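PDB 5CZ3: probable host range protein 2-3 from Myxoma virus, which probably supports multiplication of the virus in different cell types, as a member of the poxvirus C7 family of host-range proteins. Local coordinates for residues Phe49-Glu54 / Lys64-Arg69. Numbering follows the deposited sequence.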
# COMPACT_ATOMS: atom_id res chain seq x y z
N PHE A 49 7.91 -1.74 4.45
CA PHE A 49 6.98 -1.08 3.54
C PHE A 49 7.16 0.43 3.59
O PHE A 49 7.16 1.02 4.66
CB PHE A 49 5.53 -1.43 3.88
CG PHE A 49 5.20 -2.88 3.77
CD1 PHE A 49 5.43 -3.75 4.82
CD2 PHE A 49 4.62 -3.39 2.61
CE1 PHE A 49 5.12 -5.09 4.73
CE2 PHE A 49 4.30 -4.73 2.51
CZ PHE A 49 4.55 -5.58 3.57
N ILE A 50 7.29 1.05 2.42
CA ILE A 50 7.22 2.50 2.34
C ILE A 50 6.03 2.90 1.48
O ILE A 50 5.96 2.56 0.30
CB ILE A 50 8.52 3.11 1.77
CG1 ILE A 50 9.63 3.04 2.82
CG2 ILE A 50 8.29 4.56 1.36
CD1 ILE A 50 10.91 3.72 2.40
N LEU A 51 5.09 3.61 2.09
CA LEU A 51 3.89 4.05 1.39
C LEU A 51 3.94 5.55 1.14
O LEU A 51 4.04 6.34 2.08
CB LEU A 51 2.62 3.70 2.18
CG LEU A 51 2.32 2.23 2.51
CD1 LEU A 51 3.05 1.78 3.77
CD2 LEU A 51 0.83 2.01 2.65
N VAL A 52 3.89 5.94 -0.13
CA VAL A 52 3.87 7.35 -0.48
C VAL A 52 2.46 7.77 -0.87
O VAL A 52 1.99 7.47 -1.96
CB VAL A 52 4.84 7.65 -1.63
CG1 VAL A 52 4.81 9.13 -1.97
CG2 VAL A 52 6.26 7.21 -1.26
N LEU A 53 1.80 8.48 0.04
CA LEU A 53 0.42 8.89 -0.16
C LEU A 53 0.33 10.35 -0.58
O LEU A 53 0.95 11.23 0.02
CB LEU A 53 -0.39 8.67 1.12
CG LEU A 53 -1.85 9.13 1.11
CD1 LEU A 53 -2.66 8.31 0.12
CD2 LEU A 53 -2.45 9.05 2.51
N GLU A 54 -0.45 10.61 -1.63
CA GLU A 54 -0.69 11.97 -2.09
C GLU A 54 -2.19 12.26 -2.12
O GLU A 54 -2.84 12.09 -3.15
CB GLU A 54 -0.09 12.18 -3.48
CG GLU A 54 1.41 11.98 -3.52
CD GLU A 54 1.95 11.91 -4.94
OE1 GLU A 54 1.42 12.63 -5.81
OE2 GLU A 54 2.90 11.14 -5.17
N LYS A 64 -7.69 10.74 5.77
CA LYS A 64 -7.82 9.67 6.74
C LYS A 64 -6.46 9.03 7.02
O LYS A 64 -5.56 9.12 6.19
CB LYS A 64 -8.80 8.60 6.23
CG LYS A 64 -10.13 9.16 5.75
CD LYS A 64 -11.07 8.05 5.30
CE LYS A 64 -12.29 8.60 4.58
NZ LYS A 64 -13.16 7.52 4.04
N PRO A 65 -6.30 8.40 8.19
CA PRO A 65 -5.04 7.70 8.43
C PRO A 65 -4.97 6.38 7.66
O PRO A 65 -6.01 5.87 7.24
CB PRO A 65 -5.05 7.44 9.94
CG PRO A 65 -6.21 8.24 10.49
CD PRO A 65 -7.18 8.37 9.37
N ILE A 66 -3.77 5.85 7.47
CA ILE A 66 -3.62 4.51 6.93
C ILE A 66 -3.39 3.53 8.07
O ILE A 66 -2.50 3.71 8.89
CB ILE A 66 -2.44 4.40 5.94
CG1 ILE A 66 -2.64 5.34 4.75
CG2 ILE A 66 -2.28 2.96 5.46
CD1 ILE A 66 -1.62 5.16 3.65
N HIS A 67 -4.22 2.49 8.12
CA HIS A 67 -4.05 1.45 9.14
C HIS A 67 -3.62 0.14 8.50
O HIS A 67 -3.65 -0.00 7.27
CB HIS A 67 -5.35 1.26 9.92
CG HIS A 67 -5.85 2.51 10.57
ND1 HIS A 67 -7.00 3.15 10.17
CD2 HIS A 67 -5.36 3.24 11.60
CE1 HIS A 67 -7.20 4.22 10.92
NE2 HIS A 67 -6.21 4.30 11.79
N MET A 68 -3.20 -0.81 9.32
CA MET A 68 -2.74 -2.09 8.81
C MET A 68 -2.93 -3.22 9.82
O MET A 68 -2.72 -3.04 11.02
CB MET A 68 -1.27 -2.00 8.41
CG MET A 68 -0.63 -3.33 8.03
SD MET A 68 1.17 -3.28 8.06
CE MET A 68 1.56 -4.94 7.54
N ARG A 69 -3.33 -4.38 9.32
CA ARG A 69 -3.35 -5.60 10.12
C ARG A 69 -2.54 -6.69 9.45
O ARG A 69 -2.75 -7.01 8.28
CB ARG A 69 -4.78 -6.08 10.35
CG ARG A 69 -5.61 -5.18 11.24
CD ARG A 69 -6.84 -5.91 11.74
NE ARG A 69 -7.68 -5.06 12.57
CZ ARG A 69 -7.63 -5.02 13.90
NH1 ARG A 69 -6.77 -5.80 14.55
NH2 ARG A 69 -8.43 -4.21 14.58
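Ile66 meets Leu51 and Leu53 through a single methyl, its CD1, and the trio is a compact example of how side chains from two facing layers meet by apolar packing, here with no polar contact between the segments. CD1 of Ile66 lies 4.1 Å from CD2 of Leu51, the two side chains passing at a slant. Leu53 comes to the same methyl from the other flank, its CD2 also 4.1 Å from Ile66 CD1, but here the side chains run past one another in opposite senses. The reach of Ile66 comes from its extended gamma branch: with CD1 anti to CA (chi2 -172°), the methyl is carried between the leucines. With CG anti to the backbone N (chi1 176°), Leu53 turns its CD2 to that methyl.

The protein is a beta-sandwich, and the contact spans its interior. Strand 45-54 belongs to the antiparallel sheet, whereas 64-69 leads into strand 67-70 of the mixed one. The CA atoms of Leu53 and Ile66 are 9.3 Å apart, a spacing between layers rather than between neighbours in one sheet.

Farther along, the two segments approach less closely: the CE methyl of Met68 is 4.5 Å from CE1 of the Phe49 ring, and both residues also touch Ile93 of strand 87-95. Tyr89 of the same strand packs on Ile66, and Phe103 of strand 99-104 touches both Leu51 and Met68.

Charged side chains at the segment ends turn to other partners. Glu54 forms a salt bridge with Arg150, and Lys64 forms one with Asp106.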